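Mandelate racemase/muconate lactonizing enzyme family protein (Azoarcus sp., PDB 2QDE) belongs to the mandelate racemase/muconate lactonizing enzyme family of the enolase superfamily and holds a barium ion in its barrel domain. Local coordinates at residues D228-A233 against I259-A264; K85-V90 against G276-Q281. All blocks are in the same frame, centred on the assembly; numbering follows the deposited sequence.

Interaction 1 of 2, residues D228-A233 against I259-A264; sequences DLDGMA and INKGAA
The opening turn of helix 229-236 lies against the chain where it leaves helix 252-261, and the backbones come closest at Ala233 and Ala263, whose CA atoms are 4.2 Å apart. Gly262, the first residue to leave helical backbone angles, takes a positive phi (59°), which suits glycine, and its turn sends the chain on toward strand 266-269. So close an approach calls for small residues: Ala233 CB rests on the carbonyl oxygens of Lys261 (3.4 Å) and Gly262, while Ala263 CB sits over Leu229 O and 3.9 Å from Met232 CB. These are successive helices on the outside of the TIM-like barrel of the enolase superfamily, with strand 243-245 between them in the chain. Leu229 crosses Lys261 at about a right angle, its CB 3.6 Å from Lys261 CD, so the lysine's apolar methylenes cover the leucine on its outer side. The lysine chain runs extended as far as CE and bends at its last torsion (chi4 -66°), bringing NZ to 3.4 Å from Asp230 OD1 in a salt bridge that is long and weak as a hydrogen bond. Met232 turns inward, its bent chain also touching Pro223 and Ile243. Its CB and CE both press on Ala263 O, a buried carbonyl with no polar partner in the model. Asp228 caps the helix: its OD1 accepts from Gly231 N at 2.9 Å, the donor lying well above the carboxylate plane, while OD2 accepts from Asn291 of a neighbouring subunit.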
ATOM      1  N   ASP A 228      -3.137  10.536  16.854  1.00 17.38           N
ATOM      2  CA  ASP A 228      -4.070  10.352  15.746  1.00 18.05           C
ATOM      3  C   ASP A 228      -3.543  10.778  14.376  1.00 18.10           C
ATOM      4  O   ASP A 228      -4.094  11.684  13.751  1.00 16.52           O
ATOM      5  CB  ASP A 228      -5.380  11.089  16.060  1.00 17.50           C
ATOM      6  CG  ASP A 228      -6.520  10.684  15.140  1.00 18.35           C
ATOM      7  OD1 ASP A 228      -6.408   9.635  14.464  1.00 18.66           O
ATOM      8  OD2 ASP A 228      -7.535  11.410  15.107  1.00 16.24           O
ATOM      9  N   LEU A 229      -2.494  10.105  13.901  1.00 17.70           N
ATOM     10  CA  LEU A 229      -1.911  10.438  12.602  1.00 18.47           C
ATOM     11  C   LEU A 229      -2.840  10.086  11.446  1.00 19.83           C
ATOM     12  O   LEU A 229      -2.892  10.811  10.448  1.00 18.77           O
ATOM     13  CB  LEU A 229      -0.553   9.744  12.416  1.00 19.12           C
ATOM     14  CG  LEU A 229       0.543  10.166  13.406  1.00 20.55           C
ATOM     15  CD1 LEU A 229       1.871   9.525  13.032  1.00 21.91           C
ATOM     16  CD2 LEU A 229       0.674  11.682  13.397  1.00 19.45           C
ATOM     17  N   ASP A 230      -3.570   8.980  11.570  1.00 20.02           N
ATOM     18  CA  ASP A 230      -4.507   8.591  10.517  1.00 22.44           C
ATOM     19  C   ASP A 230      -5.584   9.673  10.431  1.00 21.55           C
ATOM     20  O   ASP A 230      -5.988  10.070   9.341  1.00 21.53           O
ATOM     21  CB  ASP A 230      -5.160   7.237  10.817  1.00 23.78           C
ATOM     22  CG  ASP A 230      -4.158   6.087  10.797  1.00 28.47           C
ATOM     23  OD1 ASP A 230      -3.387   5.987   9.820  1.00 30.42           O
ATOM     24  OD2 ASP A 230      -4.141   5.285  11.756  1.00 31.59           O
ATOM     25  N   GLY A 231      -6.033  10.151  11.589  1.00 19.65           N
ATOM     26  CA  GLY A 231      -7.041  11.194  11.611  1.00 19.61           C
ATOM     27  C   GLY A 231      -6.508  12.480  10.997  1.00 18.61           C
ATOM     28  O   GLY A 231      -7.207  13.148  10.235  1.00 19.27           O
ATOM     29  N   MET A 232      -5.269  12.835  11.326  1.00 17.49           N
ATOM     30  CA  MET A 232      -4.664  14.043  10.788  1.00 16.38           C
ATOM     31  C   MET A 232      -4.622  13.936   9.267  1.00 19.25           C
ATOM     32  O   MET A 232      -4.940  14.891   8.557  1.00 18.28           O
ATOM     33  CB  MET A 232      -3.251  14.225  11.348  1.00 15.41           C
ATOM     34  CG  MET A 232      -3.204  14.646  12.827  1.00 15.58           C
ATOM     35  SD  MET A 232      -3.516  16.408  13.110  1.00  8.30           S
ATOM     36  CE  MET A 232      -1.875  17.083  12.683  1.00 13.90           C
ATOM     37  N   ALA A 233      -4.243  12.760   8.769  1.00 19.44           N
ATOM     38  CA  ALA A 233      -4.187  12.540   7.331  1.00 21.26           C
ATOM     39  C   ALA A 233      -5.612  12.620   6.782  1.00 21.07           C
ATOM     40  O   ALA A 233      -5.865  13.327   5.812  1.00 23.04           O
ATOM     41  CB  ALA A 233      -3.578  11.168   7.019  1.00 19.19           C
ATOM     42  N   ILE A 259       5.569  11.769   7.626  1.00 20.29           N
ATOM     43  CA  ILE A 259       5.775  11.915   6.197  1.00 21.24           C
ATOM     44  C   ILE A 259       5.201  10.700   5.450  1.00 21.39           C
ATOM     45  O   ILE A 259       4.689  10.843   4.340  1.00 21.86           O
ATOM     46  CB  ILE A 259       7.282  12.140   5.836  1.00 23.76           C
ATOM     47  CG1 ILE A 259       7.972  10.829   5.504  1.00 26.84           C
ATOM     48  CG2 ILE A 259       8.004  12.823   6.976  1.00 26.52           C
ATOM     49  CD1 ILE A 259       8.133  10.635   4.018  1.00 29.42           C
ATOM     50  N   ASN A 260       5.257   9.518   6.064  1.00 19.32           N
ATOM     51  CA  ASN A 260       4.721   8.323   5.419  1.00 21.58           C
ATOM     52  C   ASN A 260       3.203   8.352   5.296  1.00 20.47           C
ATOM     53  O   ASN A 260       2.652   7.921   4.289  1.00 22.70           O
ATOM     54  CB  ASN A 260       5.133   7.050   6.163  1.00 20.12           C
ATOM     55  CG  ASN A 260       6.593   6.705   5.961  1.00 21.48           C
ATOM     56  OD1 ASN A 260       7.178   7.033   4.932  1.00 21.94           O
ATOM     57  ND2 ASN A 260       7.183   6.026   6.936  1.00 22.08           N
ATOM     58  N   LYS A 261       2.529   8.849   6.323  1.00 21.04           N
ATOM     59  CA  LYS A 261       1.075   8.921   6.309  1.00 21.15           C
ATOM     60  C   LYS A 261       0.553  10.223   5.705  1.00 21.26           C
ATOM     61  O   LYS A 261      -0.651  10.373   5.509  1.00 22.46           O
ATOM     62  CB  LYS A 261       0.528   8.778   7.733  1.00 21.22           C
ATOM     63  CG  LYS A 261       0.810   7.436   8.405  1.00 22.72           C
ATOM     64  CD  LYS A 261       0.245   7.416   9.817  1.00 24.76           C
ATOM     65  CE  LYS A 261       0.517   6.092  10.542  1.00 27.08           C
ATOM     66  NZ  LYS A 261      -0.205   4.941   9.923  1.00 27.14           N
ATOM     67  N   GLY A 262       1.446  11.162   5.409  1.00 20.14           N
ATOM     68  CA  GLY A 262       1.005  12.436   4.863  1.00 21.39           C
ATOM     69  C   GLY A 262       0.048  13.066   5.863  1.00 22.76           C
ATOM     70  O   GLY A 262      -1.087  13.420   5.529  1.00 22.36           O
ATOM     71  N   ALA A 263       0.514  13.204   7.101  1.00 19.75           N
ATOM     72  CA  ALA A 263      -0.306  13.748   8.177  1.00 19.42           C
ATOM     73  C   ALA A 263      -0.104  15.236   8.463  1.00 18.54           C
ATOM     74  O   ALA A 263      -0.776  15.790   9.334  1.00 18.71           O
ATOM     75  CB  ALA A 263      -0.069  12.943   9.454  1.00 16.65           C
ATOM     76  N   ALA A 264       0.807  15.891   7.747  1.00 15.84           N
ATOM     77  CA  ALA A 264       1.044  17.303   8.018  1.00 17.48           C
ATOM     78  C   ALA A 264       1.562  18.125   6.852  1.00 16.40           C
ATOM     79  O   ALA A 264       2.234  17.611   5.965  1.00 18.23           O
ATOM     80  CB  ALA A 264       1.999  17.443   9.207  1.00 14.14           C
TER

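Interaction 2 of 2, residues K85-V90 against G276-Q281; sequences KIEKIV and GLLKAQ
Leu278 carries this contact, and both of its methyl groups work against helix 86-96. Its CG stands anti to the backbone N (chi1 175°), which carries the branch straight out to the other helix. There Leu278 CD2 lies 3.9 Å from Val90 CG2 and 4.1 Å from Ile86 CG2, and it also comes within 3.8 Å of Glu87 CA, so that the methyl settles among residues of a single helical turn. Branched aliphatic side chains suit such a buried, apolar seam. Beside it, Val90 CG1 meets Lys279 CG at 4.0 Å, using the lysine for its methylenes. The Glu87 side chain, bent at chi2 (-90°), crosses the leucine at about a right angle and puts OE2 3.6 Å from Leu278 CD1. This is a van der Waals contact; the charge is met through OE1, which accepts from the backbone N of Asp317 of a neighbouring subunit and forms a salt bridge with Arg282. Further out, Asp108 receives the N-H groups of Leu277 and Leu278 at the start of helix 277-290, which helps fix where this side chain points. Gly276, just before that helix, has backbone angles that call for glycine. The short helical segments cross at -92° with axes 10.8 Å apart, joining the N-terminal domain to the barrel domain, with helix 101-119 packed against both and helix 303-315 flanking helix 277-290.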
ATOM      1  N   LYS A  85      31.793  15.332  25.603  1.00 18.17           N
ATOM      2  CA  LYS A  85      31.248  14.125  24.989  1.00 18.60           C
ATOM      3  C   LYS A  85      29.722  14.140  24.975  1.00 16.29           C
ATOM      4  O   LYS A  85      29.065  13.308  25.601  1.00 15.39           O
ATOM      5  CB  LYS A  85      31.784  12.897  25.731  1.00 17.07           C
ATOM      6  CG  LYS A  85      33.306  12.830  25.704  1.00 18.09           C
ATOM      7  CD  LYS A  85      33.846  11.612  26.422  1.00 19.09           C
ATOM      8  CE  LYS A  85      35.341  11.490  26.199  1.00 21.00           C
ATOM      9  NZ  LYS A  85      35.887  10.233  26.786  1.00 24.04           N
ATOM     10  N   ILE A  86      29.175  15.103  24.238  1.00 16.48           N
ATOM     11  CA  ILE A  86      27.732  15.269  24.133  1.00 16.06           C
ATOM     12  C   ILE A  86      27.028  14.121  23.410  1.00 16.20           C
ATOM     13  O   ILE A  86      25.996  13.657  23.884  1.00 13.66           O
ATOM     14  CB  ILE A  86      27.386  16.625  23.474  1.00 17.58           C
ATOM     15  CG1 ILE A  86      27.852  17.766  24.395  1.00 18.41           C
ATOM     16  CG2 ILE A  86      25.877  16.737  23.248  1.00 16.34           C
ATOM     17  CD1 ILE A  86      27.651  19.158  23.819  1.00 19.09           C
ATOM     18  N   GLU A  87      27.568  13.663  22.280  1.00 14.66           N
ATOM     19  CA  GLU A  87      26.958  12.538  21.561  1.00 15.76           C
ATOM     20  C   GLU A  87      26.866  11.338  22.514  1.00 17.11           C
ATOM     21  O   GLU A  87      25.824  10.692  22.628  1.00 16.04           O
ATOM     22  CB  GLU A  87      27.803  12.123  20.345  1.00 13.92           C
ATOM     23  CG  GLU A  87      27.689  12.998  19.093  1.00 15.69           C
ATOM     24  CD  GLU A  87      26.584  12.555  18.132  1.00 17.85           C
ATOM     25  OE1 GLU A  87      26.196  11.362  18.145  1.00 17.15           O
ATOM     26  OE2 GLU A  87      26.118  13.403  17.342  1.00 18.85           O
ATOM     27  N   LYS A  88      27.973  11.048  23.192  1.00 17.70           N
ATOM     28  CA  LYS A  88      28.035   9.922  24.116  1.00 16.72           C
ATOM     29  C   LYS A  88      27.001  10.027  25.236  1.00 17.47           C
ATOM     30  O   LYS A  88      26.234   9.091  25.468  1.00 16.92           O
ATOM     31  CB  LYS A  88      29.442   9.817  24.717  1.00 17.27           C
ATOM     32  CG  LYS A  88      29.660   8.581  25.581  1.00 18.24           C
ATOM     33  CD  LYS A  88      30.967   8.676  26.361  1.00 19.54           C
ATOM     34  CE  LYS A  88      31.111   7.513  27.333  1.00 20.48           C
ATOM     35  NZ  LYS A  88      32.240   7.727  28.285  1.00 22.47           N
ATOM     36  N   ILE A  89      26.978  11.164  25.925  1.00 16.41           N
ATOM     37  CA  ILE A  89      26.042  11.375  27.030  1.00 17.01           C
ATOM     38  C   ILE A  89      24.573  11.342  26.603  1.00 17.29           C
ATOM     39  O   ILE A  89      23.739  10.729  27.273  1.00 17.49           O
ATOM     40  CB  ILE A  89      26.345  12.714  27.747  1.00 16.43           C
ATOM     41  CG1 ILE A  89      27.739  12.645  28.375  1.00 16.53           C
ATOM     42  CG2 ILE A  89      25.290  12.991  28.815  1.00 16.13           C
ATOM     43  CD1 ILE A  89      28.259  13.978  28.881  1.00 15.80           C
ATOM     44  N   VAL A  90      24.252  12.003  25.495  1.00 16.66           N
ATOM     45  CA  VAL A  90      22.880  12.012  24.999  1.00 15.01           C
ATOM     46  C   VAL A  90      22.458  10.579  24.697  1.00 16.03           C
ATOM     47  O   VAL A  90      21.319  10.191  24.948  1.00 16.86           O
ATOM     48  CB  VAL A  90      22.754  12.872  23.712  1.00 15.63           C
ATOM     49  CG1 VAL A  90      21.358  12.728  23.103  1.00 13.57           C
ATOM     50  CG2 VAL A  90      23.032  14.324  24.043  1.00 14.79           C
ATOM     51  N   GLY A 276      16.589  18.130  23.558  1.00 16.26           N
ATOM     52  CA  GLY A 276      17.891  18.769  23.639  1.00 16.56           C
ATOM     53  C   GLY A 276      18.329  19.321  22.294  1.00 18.74           C
ATOM     54  O   GLY A 276      17.710  19.036  21.274  1.00 18.07           O
ATOM     55  N   LEU A 277      19.402  20.105  22.287  1.00 17.76           N
ATOM     56  CA  LEU A 277      19.900  20.693  21.051  1.00 18.30           C
ATOM     57  C   LEU A 277      20.385  19.660  20.039  1.00 17.44           C
ATOM     58  O   LEU A 277      20.099  19.786  18.850  1.00 18.89           O
ATOM     59  CB  LEU A 277      21.010  21.706  21.357  1.00 18.68           C
ATOM     60  CG  LEU A 277      20.578  22.923  22.191  1.00 18.16           C
ATOM     61  CD1 LEU A 277      21.814  23.736  22.600  1.00 19.27           C
ATOM     62  CD2 LEU A 277      19.598  23.785  21.389  1.00 19.87           C
ATOM     63  N   LEU A 278      21.115  18.646  20.496  1.00 16.59           N
ATOM     64  CA  LEU A 278      21.594  17.614  19.587  1.00 16.93           C
ATOM     65  C   LEU A 278      20.400  16.860  19.005  1.00 17.08           C
ATOM     66  O   LEU A 278      20.313  16.675  17.797  1.00 15.98           O
ATOM     67  CB  LEU A 278      22.534  16.641  20.305  1.00 16.47           C
ATOM     68  CG  LEU A 278      23.009  15.432  19.492  1.00 19.25           C
ATOM     69  CD1 LEU A 278      23.593  15.878  18.150  1.00 19.13           C
ATOM     70  CD2 LEU A 278      24.035  14.654  20.297  1.00 17.74           C
ATOM     71  N   LYS A 279      19.483  16.432  19.870  1.00 16.60           N
ATOM     72  CA  LYS A 279      18.286  15.724  19.426  1.00 17.30           C
ATOM     73  C   LYS A 279      17.495  16.606  18.453  1.00 16.11           C
ATOM     74  O   LYS A 279      16.899  16.110  17.490  1.00 14.64           O
ATOM     75  CB  LYS A 279      17.408  15.345  20.629  1.00 19.18           C
ATOM     76  CG  LYS A 279      17.973  14.221  21.501  1.00 23.74           C
ATOM     77  CD  LYS A 279      17.896  12.861  20.813  1.00 29.69           C
ATOM     78  CE  LYS A 279      16.459  12.292  20.813  1.00 32.94           C
ATOM     79  NZ  LYS A 279      16.088  11.660  19.484  1.00 31.47           N
ATOM     80  N   ALA A 280      17.496  17.913  18.706  1.00 14.85           N
ATOM     81  CA  ALA A 280      16.797  18.854  17.842  1.00 14.14           C
ATOM     82  C   ALA A 280      17.438  18.879  16.450  1.00 14.96           C
ATOM     83  O   ALA A 280      16.739  18.954  15.447  1.00 12.86           O
ATOM     84  CB  ALA A 280      16.811  20.249  18.451  1.00 12.74           C
ATOM     85  N   GLN A 281      18.766  18.819  16.388  1.00 15.51           N
ATOM     86  CA  GLN A 281      19.448  18.828  15.092  1.00 15.44           C
ATOM     87  C   GLN A 281      19.045  17.601  14.275  1.00 15.48           C
ATOM     88  O   GLN A 281      18.858  17.685  13.063  1.00 14.04           O
ATOM     89  CB  GLN A 281      20.969  18.850  15.282  1.00 15.14           C
ATOM     90  CG  GLN A 281      21.504  20.124  15.929  1.00 14.62           C
ATOM     91  CD  GLN A 281      23.011  20.108  16.064  1.00 17.85           C
ATOM     92  OE1 GLN A 281      23.726  20.829  15.355  1.00 19.17           O
ATOM     93  NE2 GLN A 281      23.506  19.274  16.966  1.00 14.78           N
TER

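Overall arrangement
Interaction 2 is a buried seam between the two domains, whereas interaction 1 lies within the barrel domain and is only partly buried, running from an inner methionine to an exposed lysine. Their chemistry follows: in 85-90 against 276-281, branched aliphatic side chains meet between well-separated helices, while in 228-233 against 259-264, alanine and glycine let backbones nearly touch and a weak salt bridge closes the outer edge. The contacts share no helix, and their centres are 28 Å apart. Along the chain, interaction 1 is nested inside the loop closed by interaction 2. Both reach the same neighbouring subunit, and in interaction 1 the side chain of Met232 is about 10 Å from the barium ion.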